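Local coordinates for protein CurM Sulfotransferase (Moorea producta, PDB 4GBM) that probably transfers a sulfo group from the donor PAPS to a polyketide intermediate in curacin biosynthesis, and binds the by-product nucleotide PAP, at residues R30-I34 / Y121-Q125; R42-L47 / S268-F272; F59-L64 / G87-T91; Y221-K226 / I278-D284. The protein carries 2 engineered substitutions. All coordinates share one frame; numbering follows the deposited sequence. Where two conformers were deposited one is given.

Interaction 1: residues R30-I34 / Y121-Q125; sequences RLPGI and YGMLQ
L31 and G122 mark the closest approach of the two backbones, their CA atoms 6.9 Å apart, and from there the extended 30-34 runs past the helix, with P32 nearest Q125 at a wider spacing. Q125 does most of the bridging. Its chain is extended beyond CG (chi2 178°), which carries the flat amide across the gap to the other backbone. There NE2 donates to P32 O at 2.9 Å, a bond bent to 142° at the hydrogen; the acceptor lies in the amide plane, while the donor is tilted about 31° from the carbonyl plane. The other end of the amide, OE1, rests against L31 CB and the ring CD of P32, and NE2 also touches I34 CG2 at 3.4 Å. A glutamine suits the place because its length lets the amide reach P32 O. The contact pins the chain leading into strand 35-39, the central strand of the parallel sulfotransferase sheet, to helix 117-128. With only an alanine at Q125, P32 O is likely to lose this donor and a gap to open between L31 and I34. Beyond the amide, L31 reaches the helix with CD1, which lies 3.6 Å from Y121 CB and also near G122 N. I34 CD1 meets the Y121 ring obliquely, and the phenol OH of that ring bonds to D135.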
# COMPACT_ATOMS: atom_id res chain seq x y z
N ARG A 30 -20.78 0.97 10.76
CA ARG A 30 -19.68 0.87 9.81
C ARG A 30 -19.97 1.56 8.47
O ARG A 30 -21.13 1.65 8.03
CB ARG A 30 -19.28 -0.59 9.61
CG ARG A 30 -18.74 -1.24 10.88
CD ARG A 30 -18.08 -2.57 10.58
NE ARG A 30 -19.05 -3.57 10.12
CZ ARG A 30 -18.72 -4.78 9.69
NH1 ARG A 30 -17.45 -5.15 9.64
NH2 ARG A 30 -19.68 -5.62 9.30
N LEU A 31 -18.91 2.06 7.85
CA LEU A 31 -18.99 2.70 6.54
C LEU A 31 -19.09 1.62 5.46
O LEU A 31 -18.70 0.48 5.69
CB LEU A 31 -17.74 3.56 6.29
CG LEU A 31 -17.53 4.76 7.23
CD1 LEU A 31 -16.16 5.34 7.00
CD2 LEU A 31 -18.61 5.81 6.99
N PRO A 32 -19.58 1.99 4.27
CA PRO A 32 -19.55 1.06 3.14
C PRO A 32 -18.12 0.59 2.86
O PRO A 32 -17.16 1.35 3.05
CB PRO A 32 -20.06 1.90 1.97
CG PRO A 32 -20.85 2.99 2.59
CD PRO A 32 -20.17 3.29 3.89
N GLY A 33 -17.99 -0.65 2.42
CA GLY A 33 -16.67 -1.25 2.19
C GLY A 33 -15.81 -0.52 1.18
O GLY A 33 -16.31 0.07 0.22
N ILE A 34 -14.50 -0.55 1.42
CA ILE A 34 -13.53 -0.00 0.48
C ILE A 34 -12.61 -1.12 -0.00
O ILE A 34 -12.89 -2.30 0.23
CB ILE A 34 -12.73 1.20 1.06
CG1 ILE A 34 -11.89 0.78 2.28
CG2 ILE A 34 -13.69 2.36 1.39
CD1 ILE A 34 -10.88 1.84 2.71
N TYR A 121 -12.90 9.42 6.79
CA TYR A 121 -13.14 8.44 5.74
C TYR A 121 -14.52 8.64 5.09
O TYR A 121 -14.65 8.55 3.87
CB TYR A 121 -13.02 7.02 6.27
CG TYR A 121 -11.65 6.38 6.19
CD1 TYR A 121 -11.03 5.90 7.34
CD2 TYR A 121 -11.00 6.17 4.95
CE1 TYR A 121 -9.80 5.27 7.29
CE2 TYR A 121 -9.76 5.52 4.90
CZ TYR A 121 -9.17 5.07 6.07
OH TYR A 121 -7.95 4.43 6.05
N GLY A 122 -15.54 8.90 5.91
CA GLY A 122 -16.90 9.13 5.40
C GLY A 122 -16.96 10.34 4.48
O GLY A 122 -17.63 10.31 3.44
N MET A 123 -16.25 11.39 4.88
CA MET A 123 -16.10 12.61 4.08
C MET A 123 -15.38 12.34 2.76
O MET A 123 -15.77 12.86 1.71
CB MET A 123 -15.34 13.66 4.89
CG MET A 123 -15.12 15.00 4.21
SD MET A 123 -14.14 16.09 5.26
CE MET A 123 -15.03 15.94 6.81
N LEU A 124 -14.32 11.54 2.80
CA LEU A 124 -13.62 11.17 1.57
C LEU A 124 -14.55 10.38 0.65
O LEU A 124 -14.62 10.67 -0.55
CB LEU A 124 -12.36 10.36 1.86
CG LEU A 124 -11.20 11.09 2.54
CD1 LEU A 124 -10.03 10.14 2.77
CD2 LEU A 124 -10.75 12.30 1.72
N GLN A 125 -15.27 9.41 1.21
CA GLN A 125 -16.20 8.59 0.42
C GLN A 125 -17.21 9.46 -0.33
O GLN A 125 -17.44 9.25 -1.52
CB GLN A 125 -16.91 7.56 1.30
CG GLN A 125 -16.01 6.38 1.69
CD GLN A 125 -16.71 5.38 2.59
OE1 GLN A 125 -17.49 5.75 3.47
NE2 GLN A 125 -16.44 4.09 2.37

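Interaction 2: residues R42-L47 / S268-F272; sequences RSGSTL and SDPNF. With ZN (zinc ion), chain C; A3P (adenosine-3'-5'-diphosphate), chain G.
Two bends, at chi2 (-51°) and chi3 (-60°), fold the R42 chain back so that its guanidinium reaches D269 and the nucleotide together. NH1 and NH2 close end-on around a single atom, D269 O, at 2.9 and 3.0 Å, and this oxygen lies in the guanidinium plane. The two bonds differ at the acceptor: NH1 arrives in the carbonyl plane, NH2 well above it. NH1 also donates to A3P O1P, a nearly straight bond of 168°, while NE is held by S172; C5' of the nucleotide lies over one face of the group. N271 adds a second donor to the same phosphate, its ND2 bonding to A3P O2P at 2.8 Å. Were a lysine to stand at R42, its single ammonium would probably not hold D269 O and the phosphate at once, leaving 268-272 less firmly tied to the nucleotide.

The 42-47 turn, running into helix 45-53, is the phosphate-binding loop of the sulfotransferases, related to the P-loop. Backbone N-H groups of G44, S45 and T46 point at the 5' end of A3P, and T46 OG1 donates to O6P at 2.8 Å; G44, with positive phi, turns the chain just before the helix. P270 CB packs 3.4 Å from T46 OG1, covering that hydroxyl with an apolar ring. L47 CD1 meets the edge of the F272 ring at 3.9 Å, while L47 CD2 lies against the adenine. D269, its CB pointing away from 42-47, binds a zinc ion through OD1 with H261, and OD1 accepts from N271 N in an Asx turn.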
# COMPACT_ATOMS: atom_id res chain seq x y z
N ARG A 42 8.28 -2.76 -0.13
CA ARG A 42 9.10 -3.06 -1.33
C ARG A 42 8.50 -4.14 -2.24
O ARG A 42 9.24 -4.82 -2.97
CB ARG A 42 10.57 -3.42 -0.95
CG ARG A 42 11.19 -2.59 0.17
CD ARG A 42 11.03 -1.10 -0.08
NE ARG A 42 11.67 -0.66 -1.33
CZ ARG A 42 11.63 0.60 -1.76
NH1 ARG A 42 12.25 0.95 -2.88
NH2 ARG A 42 10.97 1.52 -1.05
N SER A 43 7.18 -4.28 -2.23
CA SER A 43 6.51 -5.35 -2.97
C SER A 43 5.83 -4.88 -4.25
O SER A 43 5.07 -5.64 -4.86
CB SER A 43 5.50 -6.07 -2.08
OG SER A 43 6.15 -6.68 -0.97
N GLY A 44 6.12 -3.64 -4.66
CA GLY A 44 5.48 -3.04 -5.84
C GLY A 44 4.11 -2.46 -5.53
O GLY A 44 3.27 -2.32 -6.43
N SER A 45 3.87 -2.13 -4.26
CA SER A 45 2.54 -1.62 -3.84
C SER A 45 2.21 -0.27 -4.49
O SER A 45 1.07 -0.04 -4.87
CB SER A 45 2.41 -1.55 -2.31
OG SER A 45 3.26 -0.55 -1.76
N THR A 46 3.21 0.60 -4.63
CA THR A 46 3.01 1.91 -5.25
C THR A 46 2.67 1.74 -6.73
O THR A 46 1.71 2.34 -7.23
CB THR A 46 4.22 2.84 -5.05
OG1 THR A 46 4.48 2.97 -3.65
CG2 THR A 46 3.94 4.23 -5.64
N LEU A 47 3.44 0.91 -7.42
CA LEU A 47 3.11 0.59 -8.81
C LEU A 47 1.65 0.14 -8.95
O LEU A 47 0.91 0.68 -9.78
CB LEU A 47 4.04 -0.49 -9.36
CG LEU A 47 3.69 -1.03 -10.75
CD1 LEU A 47 3.87 0.04 -11.83
CD2 LEU A 47 4.56 -2.24 -11.03
N SER A 268 9.69 5.66 2.51
CA SER A 268 10.88 5.53 1.68
C SER A 268 10.53 5.99 0.28
O SER A 268 9.48 6.60 0.07
CB SER A 268 11.39 4.08 1.66
OG SER A 268 12.67 4.02 1.05
N ASP A 269 11.41 5.70 -0.68
CA ASP A 269 11.17 6.01 -2.08
C ASP A 269 10.82 4.72 -2.80
O ASP A 269 11.63 3.79 -2.82
CB ASP A 269 12.43 6.65 -2.70
CG ASP A 269 12.18 7.28 -4.06
OD1 ASP A 269 11.11 7.02 -4.66
OD2 ASP A 269 13.05 8.06 -4.54
N PRO A 270 9.60 4.64 -3.38
CA PRO A 270 9.24 3.42 -4.12
C PRO A 270 9.96 3.30 -5.46
O PRO A 270 9.87 2.26 -6.11
CB PRO A 270 7.73 3.56 -4.32
CG PRO A 270 7.47 5.03 -4.28
CD PRO A 270 8.48 5.60 -3.31
N ASN A 271 10.65 4.38 -5.86
CA ASN A 271 11.46 4.41 -7.08
C ASN A 271 10.63 4.27 -8.35
O ASN A 271 11.16 3.95 -9.42
CB ASN A 271 12.59 3.37 -7.03
CG ASN A 271 13.57 3.63 -5.91
OD1 ASN A 271 13.90 4.78 -5.60
ND2 ASN A 271 14.05 2.55 -5.27
N PHE A 272 9.34 4.56 -8.22
CA PHE A 272 8.41 4.50 -9.34
C PHE A 272 8.87 5.42 -10.48
O PHE A 272 8.82 5.04 -11.65
CB PHE A 272 6.99 4.83 -8.85
CG PHE A 272 5.98 4.94 -9.96
CD1 PHE A 272 5.48 3.78 -10.57
CD2 PHE A 272 5.54 6.18 -10.39
CE1 PHE A 272 4.56 3.88 -11.61
CE2 PHE A 272 4.61 6.28 -11.43
CZ PHE A 272 4.12 5.12 -12.04
ZN ZN C . 10.63 8.20 -6.22
P1 A3P G . 13.27 -1.03 -5.70
O1P A3P G . 14.01 -0.80 -4.40
O2P A3P G . 13.17 0.21 -6.56
O3P A3P G . 13.73 -2.26 -6.43
P2 A3P G . 6.70 -0.42 -2.79
O4P A3P G . 5.81 -1.47 -2.20
O5P A3P G . 7.67 0.22 -1.84
O6P A3P G . 5.96 0.57 -3.65
O5' A3P G . 7.67 -1.24 -3.80
C5' A3P G . 8.81 -0.58 -4.37
C4' A3P G . 9.35 -1.49 -5.43
O4' A3P G . 8.43 -1.51 -6.54
C3' A3P G . 10.64 -0.99 -6.04
O3' A3P G . 11.76 -1.35 -5.21
C2' A3P G . 10.62 -1.67 -7.40
O2' A3P G . 11.23 -2.97 -7.33
C1' A3P G . 9.14 -1.84 -7.72
N9 A3P G . 8.74 -0.91 -8.81
C8 A3P G . 8.59 0.43 -8.74
N7 A3P G . 8.24 0.95 -9.94
C5 A3P G . 8.17 -0.09 -10.80
C6 A3P G . 7.85 -0.26 -12.24
N6 A3P G . 7.52 0.81 -13.00
N1 A3P G . 7.90 -1.53 -12.74
C2 A3P G . 8.21 -2.60 -11.98
N3 A3P G . 8.50 -2.51 -10.67
C4 A3P G . 8.49 -1.30 -10.06

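Interaction 3: residues F59-L64 / G87-T91; sequences FSPPEL and GLQKT. With SO4 (sulfate ion), chain Q.
T91 fits closely among three side chains of the 59-64 loop, and this is the densely packed part of the contact. Its CG2 lies 3.5 Å from F59 CE1, approaching the ring obliquely, whereas OG1 sits at the ring edge, near its plane. The same OG1 is 3.3 Å from P61 CB and also touches L64 CD2, so a hydroxyl is enclosed by carbon. It is satisfied within its own helix: beside the backbone N (chi1 -70°), it donates to G87 O at 2.8 Å, from the face opposite to T91 N. Threonine suits the place, offering a methyl to the ring and a hydroxyl its helix can bind. L64 CD2 extends the packing to L88 CD1 at 4.1 Å.

At the start of the helix the backbones come closer still, P62 and G87 having CA atoms 4.4 Å apart. A CB on G87 would collide with P62 O and E63 O; instead G87 CA makes CH...O contacts to both. Beside this tight spot the contact turns watery. Water 2 links E63 O to G87 N, while water 1 accepts from L88 N and lies 2.9 Å from E63 O. Farther round, Q89 N donates to a sulfate ion, probably from the crystallisation liquor. Glycine at the start of helix 87-96 thus lets it abut the loop after edge strand 58-59 of the sulfotransferase sheet.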
# COMPACT_ATOMS: atom_id res chain seq x y z
N PHE A 59 -10.57 5.42 -6.82
CA PHE A 59 -9.76 6.56 -6.40
C PHE A 59 -8.64 6.01 -5.55
O PHE A 59 -8.89 5.41 -4.51
CB PHE A 59 -10.58 7.57 -5.61
CG PHE A 59 -9.80 8.79 -5.23
CD1 PHE A 59 -9.16 8.86 -3.99
CD2 PHE A 59 -9.67 9.86 -6.12
CE1 PHE A 59 -8.41 9.99 -3.64
CE2 PHE A 59 -8.93 10.99 -5.77
CZ PHE A 59 -8.30 11.05 -4.53
N SER A 60 -7.40 6.18 -6.01
CA SER A 60 -6.27 5.45 -5.44
C SER A 60 -5.09 6.40 -5.16
O SER A 60 -4.21 6.57 -6.01
CB SER A 60 -5.87 4.33 -6.40
OG SER A 60 -4.89 3.47 -5.84
N PRO A 61 -5.09 7.04 -3.97
CA PRO A 61 -4.12 8.09 -3.65
C PRO A 61 -2.85 7.56 -2.98
O PRO A 61 -2.80 6.40 -2.57
CB PRO A 61 -4.89 8.95 -2.64
CG PRO A 61 -5.73 7.96 -1.89
CD PRO A 61 -6.15 6.94 -2.94
N PRO A 62 -1.82 8.43 -2.84
CA PRO A 62 -0.71 8.11 -1.93
C PRO A 62 -1.26 7.94 -0.51
O PRO A 62 -2.39 8.36 -0.22
CB PRO A 62 0.18 9.37 -1.99
CG PRO A 62 -0.26 10.11 -3.21
CD PRO A 62 -1.71 9.79 -3.40
N GLU A 63 -0.45 7.32 0.36
CA GLU A 63 -0.86 6.96 1.72
C GLU A 63 -1.59 8.07 2.47
O GLU A 63 -1.09 9.19 2.60
CB GLU A 63 0.36 6.50 2.53
CG GLU A 63 0.82 5.06 2.24
CD GLU A 63 1.71 4.88 1.00
OE1 GLU A 63 2.02 5.86 0.28
OE2 GLU A 63 2.09 3.72 0.75
N LEU A 64 -2.77 7.74 2.98
CA LEU A 64 -3.59 8.70 3.72
C LEU A 64 -3.22 8.79 5.19
O LEU A 64 -3.51 9.80 5.84
CB LEU A 64 -5.08 8.33 3.58
CG LEU A 64 -5.66 8.35 2.17
CD1 LEU A 64 -7.04 7.72 2.16
CD2 LEU A 64 -5.68 9.75 1.59
N GLY A 87 -0.49 12.57 0.89
CA GLY A 87 -1.60 11.82 0.31
C GLY A 87 -2.96 12.44 0.62
O GLY A 87 -3.79 12.63 -0.28
N LEU A 88 -3.18 12.76 1.89
CA LEU A 88 -4.45 13.37 2.29
C LEU A 88 -4.64 14.77 1.71
O LEU A 88 -5.71 15.08 1.20
CB LEU A 88 -4.60 13.37 3.82
CG LEU A 88 -5.96 13.79 4.39
CD1 LEU A 88 -7.06 12.79 3.99
CD2 LEU A 88 -5.88 13.90 5.90
N GLN A 89 -3.59 15.58 1.77
CA GLN A 89 -3.61 16.92 1.16
C GLN A 89 -3.89 16.86 -0.34
O GLN A 89 -4.73 17.59 -0.85
CB GLN A 89 -2.30 17.65 1.44
CG GLN A 89 -2.32 19.13 1.12
CD GLN A 89 -0.98 19.79 1.38
OE1 GLN A 89 -0.23 20.09 0.45
NE2 GLN A 89 -0.66 20.03 2.65
N LYS A 90 -3.20 15.96 -1.05
CA LYS A 90 -3.40 15.77 -2.48
C LYS A 90 -4.80 15.25 -2.80
O LYS A 90 -5.37 15.62 -3.83
CB LYS A 90 -2.35 14.82 -3.07
CG LYS A 90 -0.98 15.46 -3.23
CD LYS A 90 0.03 14.47 -3.79
CE LYS A 90 1.39 15.12 -3.98
NZ LYS A 90 1.35 16.24 -4.96
N THR A 91 -5.34 14.40 -1.92
CA THR A 91 -6.69 13.88 -2.11
C THR A 91 -7.71 15.01 -2.15
O THR A 91 -8.49 15.10 -3.10
CB THR A 91 -7.04 12.82 -1.05
OG1 THR A 91 -6.26 11.64 -1.29
CG2 THR A 91 -8.52 12.45 -1.11
S SO4 Q . -1.51 15.77 5.11
O1 SO4 Q . -2.64 15.14 5.78
O2 SO4 Q . -0.29 15.20 5.69
O3 SO4 Q . -1.54 15.47 3.68
O4 SO4 Q . -1.57 17.20 5.38
O HOH W 1 -1.54 11.82 3.83
O HOH W 2 1.16 10.27 1.74

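Interaction 4: residues Y221-K226 / I278-D284; sequences YEDLVK and IDESLAD. With ZN (zinc ion), chain D; A3P (adenosine-3'-5'-diphosphate), chain G.
Y221 touches 278-284 through OH, on L282, and CE2, beside A283. From CB the ring swings out with CG opposite the backbone N (chi1 170°), which sends the phenol between L282 and the adenine. CE2 passes 4.0 Å from A283 CA, with L282 O at the ring edge; A3P N3 also lies near the ring plane, beside CE1. At the tip, OH donates to A3P N3 at 2.7 Å and presses on L282 CB at 3.1 Å, while R164 makes a cation-pi contact with the ring. Tyrosine suits the place, long and flat enough to reach the base and ending in a donor.

The loop grips the same base from another edge, D279 N donating to A3P N1 in a nearly straight bond of 168°. Helix 221-226, directly after edge strand 216-220, and the 278-284 loop thus form part of the adenine side of the PAP pocket in this sulfotransferase fold. V225 packs against both the base and the loop: CG1 touches A3P C2, CG2 meets A283 CB at 3.6 Å, and CB faces I278 CG2. Alanine is small enough to let E222 and A283 bring their CA atoms to 4.5 Å; water 3 ties E222 OE2, also held by the N-H of H165, to A283 O, and OE1 is held by Y308. At the rim K226 reaches D284, NZ forming a salt bridge to OD1 at 2.8 Å on its syn side and a weak bond to OD2. D279, its CB directed away from the helix, binds a zinc ion through OD2 together with H275.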
# COMPACT_ATOMS: atom_id res chain seq x y z
N TYR A 221 3.71 -10.04 -7.14
CA TYR A 221 4.44 -8.98 -7.84
C TYR A 221 5.04 -9.48 -9.15
O TYR A 221 5.02 -8.78 -10.17
CB TYR A 221 5.56 -8.43 -6.94
CG TYR A 221 6.50 -7.52 -7.69
CD1 TYR A 221 6.17 -6.18 -7.92
CD2 TYR A 221 7.70 -8.00 -8.21
CE1 TYR A 221 7.02 -5.34 -8.63
CE2 TYR A 221 8.57 -7.17 -8.92
CZ TYR A 221 8.22 -5.84 -9.12
OH TYR A 221 9.08 -5.04 -9.82
N GLU A 222 5.59 -10.69 -9.12
CA GLU A 222 6.28 -11.23 -10.28
C GLU A 222 5.31 -11.40 -11.46
O GLU A 222 5.67 -11.09 -12.59
CB GLU A 222 6.99 -12.54 -9.94
CG GLU A 222 8.14 -12.40 -8.91
CD GLU A 222 7.67 -12.24 -7.46
OE1 GLU A 222 6.50 -12.52 -7.14
OE2 GLU A 222 8.52 -11.83 -6.64
N ASP A 223 4.08 -11.85 -11.17
CA ASP A 223 3.02 -11.95 -12.17
C ASP A 223 2.57 -10.55 -12.61
O ASP A 223 2.34 -10.31 -13.79
CB ASP A 223 1.80 -12.70 -11.61
CG ASP A 223 2.07 -14.17 -11.35
OD1 ASP A 223 3.03 -14.75 -11.91
OD2 ASP A 223 1.27 -14.75 -10.57
N LEU A 224 2.45 -9.63 -11.65
CA LEU A 224 2.00 -8.27 -11.96
C LEU A 224 2.87 -7.61 -13.03
O LEU A 224 2.34 -6.98 -13.95
CB LEU A 224 1.99 -7.40 -10.70
CG LEU A 224 1.57 -5.93 -10.88
CD1 LEU A 224 0.13 -5.83 -11.37
CD2 LEU A 224 1.76 -5.17 -9.58
N VAL A 225 4.19 -7.75 -12.92
CA VAL A 225 5.06 -7.05 -13.86
C VAL A 225 5.37 -7.84 -15.13
O VAL A 225 5.68 -7.25 -16.18
CB VAL A 225 6.35 -6.49 -13.19
CG1 VAL A 225 5.98 -5.57 -12.03
CG2 VAL A 225 7.27 -7.62 -12.72
N LYS A 226 5.27 -9.17 -15.06
CA LYS A 226 5.48 -10.02 -16.25
C LYS A 226 4.23 -10.20 -17.11
O LYS A 226 4.33 -10.32 -18.34
CB LYS A 226 6.01 -11.40 -15.86
CG LYS A 226 7.46 -11.41 -15.41
CD LYS A 226 7.85 -12.81 -14.96
CE LYS A 226 9.30 -13.11 -15.23
NZ LYS A 226 9.57 -14.56 -15.02
N ILE A 278 5.95 -0.49 -17.03
CA ILE A 278 5.86 -1.64 -16.11
C ILE A 278 7.07 -2.51 -16.42
O ILE A 278 7.14 -3.14 -17.48
CB ILE A 278 4.56 -2.42 -16.31
CG1 ILE A 278 3.35 -1.51 -16.09
CG2 ILE A 278 4.52 -3.64 -15.37
CD1 ILE A 278 2.02 -2.08 -16.61
N ASP A 279 8.04 -2.52 -15.51
CA ASP A 279 9.36 -3.07 -15.82
C ASP A 279 9.45 -4.53 -15.38
O ASP A 279 9.65 -4.82 -14.19
CB ASP A 279 10.47 -2.22 -15.19
CG ASP A 279 11.86 -2.64 -15.63
OD1 ASP A 279 12.00 -3.77 -16.14
OD2 ASP A 279 12.81 -1.84 -15.47
N GLU A 280 9.31 -5.43 -16.35
CA GLU A 280 9.27 -6.87 -16.06
C GLU A 280 10.58 -7.41 -15.50
O GLU A 280 10.59 -8.45 -14.85
CB GLU A 280 8.87 -7.66 -17.32
CG GLU A 280 9.94 -7.71 -18.42
CD GLU A 280 10.94 -8.85 -18.23
OE1 GLU A 280 10.52 -9.99 -17.89
OE2 GLU A 280 12.16 -8.62 -18.42
N SER A 281 11.69 -6.70 -15.75
CA SER A 281 13.02 -7.20 -15.39
C SER A 281 13.23 -7.31 -13.90
O SER A 281 14.14 -8.01 -13.45
CB SER A 281 14.11 -6.32 -16.00
OG SER A 281 13.93 -6.24 -17.40
N LEU A 282 12.39 -6.62 -13.13
CA LEU A 282 12.53 -6.61 -11.68
C LEU A 282 11.92 -7.86 -11.02
O LEU A 282 12.18 -8.13 -9.84
CB LEU A 282 11.93 -5.33 -11.09
CG LEU A 282 12.82 -4.08 -11.11
CD1 LEU A 282 13.53 -3.84 -12.43
CD2 LEU A 282 12.01 -2.85 -10.70
N ALA A 283 11.14 -8.62 -11.78
CA ALA A 283 10.50 -9.83 -11.24
C ALA A 283 11.51 -10.90 -10.83
O ALA A 283 11.48 -11.38 -9.69
CB ALA A 283 9.50 -10.41 -12.24
N ASP A 284 12.39 -11.27 -11.75
CA ASP A 284 13.25 -12.45 -11.61
C ASP A 284 14.53 -12.21 -10.81
O ASP A 284 15.41 -13.07 -10.79
CB ASP A 284 13.65 -13.00 -12.99
CG ASP A 284 12.53 -13.76 -13.68
OD1 ASP A 284 11.48 -14.04 -13.06
OD2 ASP A 284 12.71 -14.10 -14.87
ZN ZN D . 12.87 0.16 -15.39
P1 A3P G . 13.27 -1.03 -5.70
O1P A3P G . 14.01 -0.80 -4.40
O2P A3P G . 13.17 0.21 -6.56
O3P A3P G . 13.73 -2.26 -6.43
P2 A3P G . 6.70 -0.42 -2.79
O4P A3P G . 5.81 -1.47 -2.20
O5P A3P G . 7.67 0.22 -1.84
O6P A3P G . 5.96 0.57 -3.65
O5' A3P G . 7.67 -1.24 -3.80
C5' A3P G . 8.81 -0.58 -4.37
C4' A3P G . 9.35 -1.49 -5.43
O4' A3P G . 8.43 -1.51 -6.54
C3' A3P G . 10.64 -0.99 -6.04
O3' A3P G . 11.76 -1.35 -5.21
C2' A3P G . 10.62 -1.67 -7.40
O2' A3P G . 11.23 -2.97 -7.33
C1' A3P G . 9.14 -1.84 -7.72
N9 A3P G . 8.74 -0.91 -8.81
C8 A3P G . 8.59 0.43 -8.74
N7 A3P G . 8.24 0.95 -9.94
C5 A3P G . 8.17 -0.09 -10.80
C6 A3P G . 7.85 -0.26 -12.24
N6 A3P G . 7.52 0.81 -13.00
N1 A3P G . 7.90 -1.53 -12.74
C2 A3P G . 8.21 -2.60 -11.98
N3 A3P G . 8.50 -2.51 -10.67
C4 A3P G . 8.49 -1.30 -10.06
O HOH W 3 10.67 -10.22 -7.28
O HOH W 4 5.42 -5.82 -18.36

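Overall arrangement
Interactions 2 and 4 form one neighbourhood, their centres about 13 Å apart: both line the nucleotide, and they touch where L47 packs on V225 and Y221 on the S43-G44 backbone. Interactions 1 and 3, centres about 14 Å apart, make a second group, joined by L124 of helix 117-128 against L64, L88 and T91. Interactions 1 and 4 lie about 32 Å apart, on opposite sides of the chain's centre. Along the chain, interaction 3 falls within the span of interaction 1, which closes before interaction 4 opens; interactions 2 and 4 interleave, so the late 268-284 region closes over a pocket built on strand ends of the central parallel sheet.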